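PDB 6NIM: bromodomain factor 2 protein from Trypanosoma cruzi, which probably recognises acetylated lysines on histones through its bromodomain, in a pocket that the inhibitor bromosporine probably occupies. Local coordinates for residues 55-60 with 73-78; 82-87 with 95-100; 107-110 with 116-119. One frame throughout, in Å; residues are numbered along the deposited sequence.

Contact 1 (55-60 with 73-78); sequences STIRQG and QNAVAQ
I57 and A75 join helix 54-62 to helix 69-86, two members of the left-handed helical bundle that defines a bromodomain. Their CA atoms lie 7.0 Å apart, and the contact is made by van der Waals packing, with no hydrogen bond across it.

Side chain meets side chain through the longer branch of I57. Its CG1 stands beside the backbone N (chi1 -67°), and CD1 then runs on in an extended shape (chi2 166°), which carries the methyl across to the other helix. A75 suits this place because a lone CB is small enough for the isoleucine branch to lie over it, CG1 and CD1 both bearing on that one carbon. The beta-branched V76 puts a methyl beside the same branch, V76 CG2 bordering I57 CD1 at 4.0 Å, while its side chain also touches F19 and L23 of helix 13-26 and so extends the apolar core.

Side chain also meets backbone. The short residue at 75 exposes the main chain of helix 69-86 to the isoleucine, and I57 CD1 rests over the link between A75 and V76, 3.7 Å from A75 C and 3.8 Å from V76 N.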
# COMPACT_ATOMS: atom_id res chain seq x y z
N SER A 55 14.43 -7.83 -7.91
CA SER A 55 15.91 -7.61 -7.89
C SER A 55 16.21 -6.47 -6.93
O SER A 55 17.11 -6.60 -6.07
CB SER A 55 16.49 -7.36 -9.27
OG SER A 55 16.51 -8.55 -10.02
N THR A 56 15.44 -5.40 -7.01
CA THR A 56 15.60 -4.20 -6.16
C THR A 56 15.31 -4.60 -4.71
O THR A 56 16.04 -4.15 -3.77
CB THR A 56 14.69 -3.04 -6.62
OG1 THR A 56 15.06 -2.67 -7.95
CG2 THR A 56 14.78 -1.84 -5.70
N ILE A 57 14.24 -5.38 -4.47
CA ILE A 57 13.91 -5.79 -3.08
C ILE A 57 15.04 -6.69 -2.53
O ILE A 57 15.41 -6.53 -1.36
CB ILE A 57 12.53 -6.47 -3.04
CG1 ILE A 57 11.40 -5.48 -3.37
CG2 ILE A 57 12.35 -7.15 -1.69
CD1 ILE A 57 10.07 -6.14 -3.68
N ARG A 58 15.54 -7.64 -3.31
CA ARG A 58 16.67 -8.51 -2.89
C ARG A 58 17.83 -7.63 -2.44
O ARG A 58 18.39 -7.85 -1.35
CB ARG A 58 17.10 -9.46 -4.00
CG ARG A 58 18.37 -10.23 -3.64
CD ARG A 58 18.59 -11.41 -4.54
NE ARG A 58 19.88 -12.05 -4.25
CZ ARG A 58 20.29 -13.20 -4.78
NH1 ARG A 58 19.52 -13.87 -5.62
NH2 ARG A 58 21.48 -13.69 -4.45
N GLN A 59 18.17 -6.61 -3.24
CA GLN A 59 19.30 -5.71 -2.89
C GLN A 59 19.01 -4.95 -1.59
O GLN A 59 19.95 -4.78 -0.79
CB GLN A 59 19.62 -4.77 -4.05
CG GLN A 59 20.19 -5.55 -5.22
CD GLN A 59 20.56 -4.70 -6.40
OE1 GLN A 59 19.80 -3.83 -6.84
NE2 GLN A 59 21.75 -4.95 -6.93
N GLY A 60 17.77 -4.53 -1.38
CA GLY A 60 17.36 -3.77 -0.18
C GLY A 60 17.43 -4.63 1.08
O GLY A 60 17.77 -4.11 2.18
N GLN A 73 7.55 -7.38 3.06
CA GLN A 73 6.22 -7.83 2.57
C GLN A 73 5.48 -6.66 1.91
O GLN A 73 4.88 -6.88 0.86
CB GLN A 73 5.40 -8.42 3.71
CG GLN A 73 6.00 -9.72 4.19
CD GLN A 73 5.29 -10.27 5.38
OE1 GLN A 73 4.06 -10.21 5.46
NE2 GLN A 73 6.07 -10.86 6.27
N ASN A 74 5.57 -5.46 2.48
CA ASN A 74 4.91 -4.24 1.95
C ASN A 74 5.55 -3.87 0.60
O ASN A 74 4.82 -3.40 -0.27
CB ASN A 74 4.93 -3.15 3.02
CG ASN A 74 4.00 -3.49 4.16
OD1 ASN A 74 3.12 -4.36 4.04
ND2 ASN A 74 4.16 -2.83 5.29
N ALA A 75 6.86 -4.06 0.42
CA ALA A 75 7.57 -3.79 -0.85
C ALA A 75 7.07 -4.76 -1.92
O ALA A 75 6.77 -4.34 -3.04
CB ALA A 75 9.07 -3.89 -0.67
N VAL A 76 6.92 -6.02 -1.55
CA VAL A 76 6.36 -7.02 -2.50
C VAL A 76 4.91 -6.64 -2.83
O VAL A 76 4.50 -6.67 -4.02
CB VAL A 76 6.45 -8.43 -1.88
CG1 VAL A 76 5.60 -9.43 -2.64
CG2 VAL A 76 7.89 -8.89 -1.79
N ALA A 77 4.13 -6.25 -1.82
CA ALA A 77 2.72 -5.82 -2.06
C ALA A 77 2.71 -4.65 -3.05
O ALA A 77 1.89 -4.61 -4.02
CB ALA A 77 2.08 -5.49 -0.74
N GLN A 78 3.63 -3.68 -2.89
CA GLN A 78 3.63 -2.48 -3.76
C GLN A 78 3.96 -2.89 -5.19
O GLN A 78 3.34 -2.38 -6.14
CB GLN A 78 4.61 -1.40 -3.27
CG GLN A 78 4.62 -0.19 -4.19
CD GLN A 78 3.34 0.56 -4.03
OE1 GLN A 78 3.05 1.02 -2.93
NE2 GLN A 78 2.56 0.69 -5.11

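Contact 2 (82-87 with 95-100); sequences NALEYN and QQALSF
Helices 82-86 and 95-100 run roughly antiparallel, with 146° between their directions and axes 8.7 Å apart, and they come closest in backbone at L84 and A97, whose CA atoms are 5.9 Å from each other. So near an approach suits a residue as small as A97. A second alanine, A83, faces it, and A83 CB meets A97 CB at 3.7 Å, methyl against methyl.

L84 supplies the reach that the alanines lack. With CG beside the backbone N (chi1 -75°), its branched end swings over to the facing helix, where CG and CD2 lie against A97 CB. L84 CD2 also sits 3.6 Å from L98 N, packed on the main chain of helix 95-100. L84 CD2 meets L98 CD2 at 3.7 Å, the two leucine chains crossing at about a right angle.

Beside this apolar strip N87 follows the helix. A83 O takes two bonds from it: one from N87 N and one from N87 ND2 at 3.0 Å, the latter on a carbonyl lone pair. Both tie N87 to the last turn.

The contact thus closes the hairpin of helices 69-86 and 92-110. M31 of the long loop after helix 13-26 touches A83, A119 of the second subunit packs on L84, and helix 13-26 itself adjoins through L23 and K26, which touch F100.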
# COMPACT_ATOMS: atom_id res chain seq x y z
N ASN A 82 1.44 -2.33 -8.30
CA ASN A 82 1.91 -1.59 -9.49
C ASN A 82 1.41 -2.31 -10.75
O ASN A 82 0.94 -1.65 -11.70
CB ASN A 82 3.43 -1.41 -9.47
CG ASN A 82 3.92 -0.45 -8.40
OD1 ASN A 82 3.15 0.31 -7.81
ND2 ASN A 82 5.23 -0.46 -8.15
N ALA A 83 1.56 -3.63 -10.76
CA ALA A 83 1.25 -4.48 -11.93
C ALA A 83 -0.27 -4.51 -12.12
O ALA A 83 -0.71 -4.51 -13.28
CB ALA A 83 1.84 -5.85 -11.77
N LEU A 84 -1.03 -4.57 -11.03
CA LEU A 84 -2.52 -4.56 -11.10
C LEU A 84 -3.01 -3.20 -11.62
O LEU A 84 -3.96 -3.20 -12.45
CB LEU A 84 -3.11 -4.92 -9.73
CG LEU A 84 -2.98 -6.40 -9.41
CD1 LEU A 84 -3.28 -6.66 -7.95
CD2 LEU A 84 -3.86 -7.25 -10.35
N GLU A 85 -2.36 -2.10 -11.23
CA GLU A 85 -2.74 -0.75 -11.73
C GLU A 85 -2.35 -0.59 -13.21
O GLU A 85 -3.14 -0.03 -13.99
CB GLU A 85 -2.06 0.38 -10.95
CG GLU A 85 -2.44 0.48 -9.49
CD GLU A 85 -1.49 1.37 -8.68
OE1 GLU A 85 -1.13 2.46 -9.19
OE2 GLU A 85 -1.10 0.98 -7.55
N TYR A 86 -1.12 -0.96 -13.56
CA TYR A 86 -0.54 -0.63 -14.88
C TYR A 86 -1.10 -1.54 -15.97
O TYR A 86 -1.36 -1.02 -17.07
CB TYR A 86 1.00 -0.70 -14.87
CG TYR A 86 1.56 -0.33 -16.20
CD1 TYR A 86 1.62 1.00 -16.59
CD2 TYR A 86 1.92 -1.30 -17.13
CE1 TYR A 86 2.10 1.36 -17.84
CE2 TYR A 86 2.42 -0.96 -18.38
CZ TYR A 86 2.49 0.39 -18.73
OH TYR A 86 2.95 0.74 -19.97
N ASN A 87 -1.26 -2.83 -15.70
CA ASN A 87 -1.70 -3.82 -16.72
C ASN A 87 -3.23 -3.86 -16.71
O ASN A 87 -3.83 -3.89 -15.63
CB ASN A 87 -1.06 -5.18 -16.46
CG ASN A 87 0.45 -5.12 -16.60
OD1 ASN A 87 0.97 -5.01 -17.71
ND2 ASN A 87 1.15 -5.18 -15.48
N GLN A 95 -3.40 -10.79 -14.82
CA GLN A 95 -3.89 -12.03 -14.21
C GLN A 95 -2.80 -12.64 -13.32
O GLN A 95 -3.15 -13.07 -12.24
CB GLN A 95 -4.34 -13.06 -15.26
CG GLN A 95 -5.13 -14.18 -14.61
CD GLN A 95 -5.69 -15.13 -15.63
OE1 GLN A 95 -5.09 -16.17 -15.89
NE2 GLN A 95 -6.77 -14.70 -16.28
N GLN A 96 -1.53 -12.67 -13.76
CA GLN A 96 -0.45 -13.18 -12.89
C GLN A 96 -0.36 -12.32 -11.62
O GLN A 96 -0.15 -12.87 -10.54
CB GLN A 96 0.90 -13.27 -13.58
CG GLN A 96 1.88 -14.09 -12.74
CD GLN A 96 3.27 -14.09 -13.31
OE1 GLN A 96 3.55 -14.76 -14.30
NE2 GLN A 96 4.16 -13.36 -12.66
N ALA A 97 -0.56 -11.02 -11.76
CA ALA A 97 -0.50 -10.10 -10.60
C ALA A 97 -1.67 -10.39 -9.67
O ALA A 97 -1.46 -10.32 -8.45
CB ALA A 97 -0.47 -8.70 -11.10
N LEU A 98 -2.85 -10.74 -10.18
CA LEU A 98 -4.00 -11.15 -9.33
C LEU A 98 -3.62 -12.37 -8.52
O LEU A 98 -3.90 -12.43 -7.32
CB LEU A 98 -5.23 -11.49 -10.18
CG LEU A 98 -6.11 -10.34 -10.68
CD1 LEU A 98 -7.24 -10.94 -11.50
CD2 LEU A 98 -6.68 -9.50 -9.53
N SER A 99 -2.99 -13.35 -9.19
CA SER A 99 -2.55 -14.61 -8.57
C SER A 99 -1.55 -14.25 -7.46
O SER A 99 -1.66 -14.75 -6.32
CB SER A 99 -1.97 -15.52 -9.61
OG SER A 99 -1.32 -16.58 -8.98
N PHE A 100 -0.57 -13.42 -7.79
CA PHE A 100 0.48 -13.03 -6.82
C PHE A 100 -0.16 -12.33 -5.61
O PHE A 100 0.23 -12.64 -4.45
CB PHE A 100 1.57 -12.16 -7.46
CG PHE A 100 2.77 -12.95 -7.94
CD1 PHE A 100 2.61 -14.03 -8.79
CD2 PHE A 100 4.05 -12.64 -7.51
CE1 PHE A 100 3.70 -14.79 -9.20
CE2 PHE A 100 5.14 -13.39 -7.93
CZ PHE A 100 4.97 -14.45 -8.80

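Contact 3 (107-110 with 116-119); sequences VARQ and DDDA
R109 and D117 are joined twice, once directly and once through a water, although the pair lies at the surface and the closest CA atoms of their segments, those of R109 and D116, are 10.7 Å apart. The direct link is a salt bridge, R109 NH2 to D117 OD2 at 2.7 Å. OD2 lies close to the guanidinium plane, at its edge, and the donor stands 24° out of the carboxylate plane, on the syn side of OD2; the N-H...O angle of 140° shows a bent bond. The second link uses the other donor along this edge: R109 NE gives its hydrogen to the water at 2.7 Å, and the water in turn donates to D117 OD1 at 2.8 Å. Both carboxylate oxygens are therefore engaged, which should limit rotation of the group, and the guanidinium and carboxylate planes are inclined by 26°.

Arginine suits the place by its length. Its chain is extended from CG to NE and spans the gap from the end of helix 92-110, while its side chain also touches V115 of the turn. The aspartate offers two oxygens, OD2 for the arginine and OD1 for the water.

Beside D117, D116 OD1 accepts from A119 N at 3.3 Å, approached from above the carboxylate plane. D118 OD2 bonds H94 of the second subunit, so the tail also reaches the dimer partner. What organises residues 116-119 locally is an Asx motif, with D116 as its first residue.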
# COMPACT_ATOMS: atom_id res chain seq x y z
N VAL A 107 3.08 -17.61 0.50
CA VAL A 107 4.53 -17.84 0.23
C VAL A 107 5.36 -17.33 1.41
O VAL A 107 6.23 -18.09 1.87
CB VAL A 107 5.00 -17.21 -1.10
CG1 VAL A 107 6.50 -17.42 -1.34
CG2 VAL A 107 4.20 -17.83 -2.24
N ALA A 108 5.10 -16.11 1.91
CA ALA A 108 5.81 -15.57 3.09
C ALA A 108 5.72 -16.58 4.23
O ALA A 108 6.76 -16.94 4.84
CB ALA A 108 5.24 -14.25 3.50
N ARG A 109 4.51 -17.09 4.51
CA ARG A 109 4.32 -18.11 5.58
C ARG A 109 5.11 -19.40 5.28
O ARG A 109 5.69 -19.98 6.24
CB ARG A 109 2.84 -18.45 5.75
CG ARG A 109 2.01 -17.34 6.39
CD ARG A 109 0.55 -17.77 6.36
NE ARG A 109 -0.36 -16.79 6.96
CZ ARG A 109 -0.49 -16.58 8.27
NH1 ARG A 109 0.23 -17.28 9.14
NH2 ARG A 109 -1.33 -15.66 8.73
N GLN A 110 5.13 -19.86 4.02
CA GLN A 110 5.89 -21.07 3.63
C GLN A 110 7.38 -20.86 3.94
O GLN A 110 8.09 -21.84 4.09
CB GLN A 110 5.76 -21.41 2.15
CG GLN A 110 4.36 -21.82 1.72
CD GLN A 110 4.33 -22.07 0.24
OE1 GLN A 110 4.81 -21.24 -0.54
NE2 GLN A 110 3.84 -23.25 -0.15
N ASP A 116 0.75 -10.10 8.83
CA ASP A 116 -0.37 -9.36 9.47
C ASP A 116 -1.53 -9.38 8.46
O ASP A 116 -1.60 -8.50 7.60
CB ASP A 116 0.14 -7.97 9.87
CG ASP A 116 -0.87 -7.16 10.65
OD1 ASP A 116 -2.09 -7.47 10.56
OD2 ASP A 116 -0.43 -6.25 11.34
N ASP A 117 -2.37 -10.40 8.53
CA ASP A 117 -3.45 -10.60 7.52
C ASP A 117 -4.37 -9.38 7.46
O ASP A 117 -4.72 -8.97 6.34
CB ASP A 117 -4.25 -11.87 7.81
CG ASP A 117 -3.52 -13.09 7.29
OD1 ASP A 117 -3.09 -13.05 6.12
OD2 ASP A 117 -3.31 -14.00 8.08
N ASP A 118 -4.75 -8.81 8.59
CA ASP A 118 -5.69 -7.64 8.58
C ASP A 118 -5.05 -6.45 7.85
O ASP A 118 -5.79 -5.73 7.14
CB ASP A 118 -6.11 -7.22 9.99
CG ASP A 118 -7.15 -8.12 10.63
OD1 ASP A 118 -7.66 -9.03 9.94
OD2 ASP A 118 -7.44 -7.90 11.81
N ALA A 119 -3.75 -6.20 8.06
CA ALA A 119 -3.07 -5.00 7.51
C ALA A 119 -2.66 -5.21 6.05
O ALA A 119 -2.54 -4.22 5.31
CB ALA A 119 -1.88 -4.66 8.33
O HOH W 1 -1.94 -15.40 5.23

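From the N terminus, helix 13-26 and the long loop after it come first; they supply no segment to the three contacts, though they pack around contacts 1 and 2. Contact 1 then closes the connection between helix 54-62 and helix 69-86, with twelve residues between its segments. Contact 2 starts further along helix 69-86 and closes the short turn into helix 92-110, and contact 3 folds the tail back beside the end of that helix. The three follow in series, with no nesting or crossing. Helix 69-86 is shared by contacts 1 and 2, helix 92-110 by contacts 2 and 3, so three helices and the tail form a chain of neighbours. Contacts 2 and 3, with centres about 18 Å apart, both reach the second subunit.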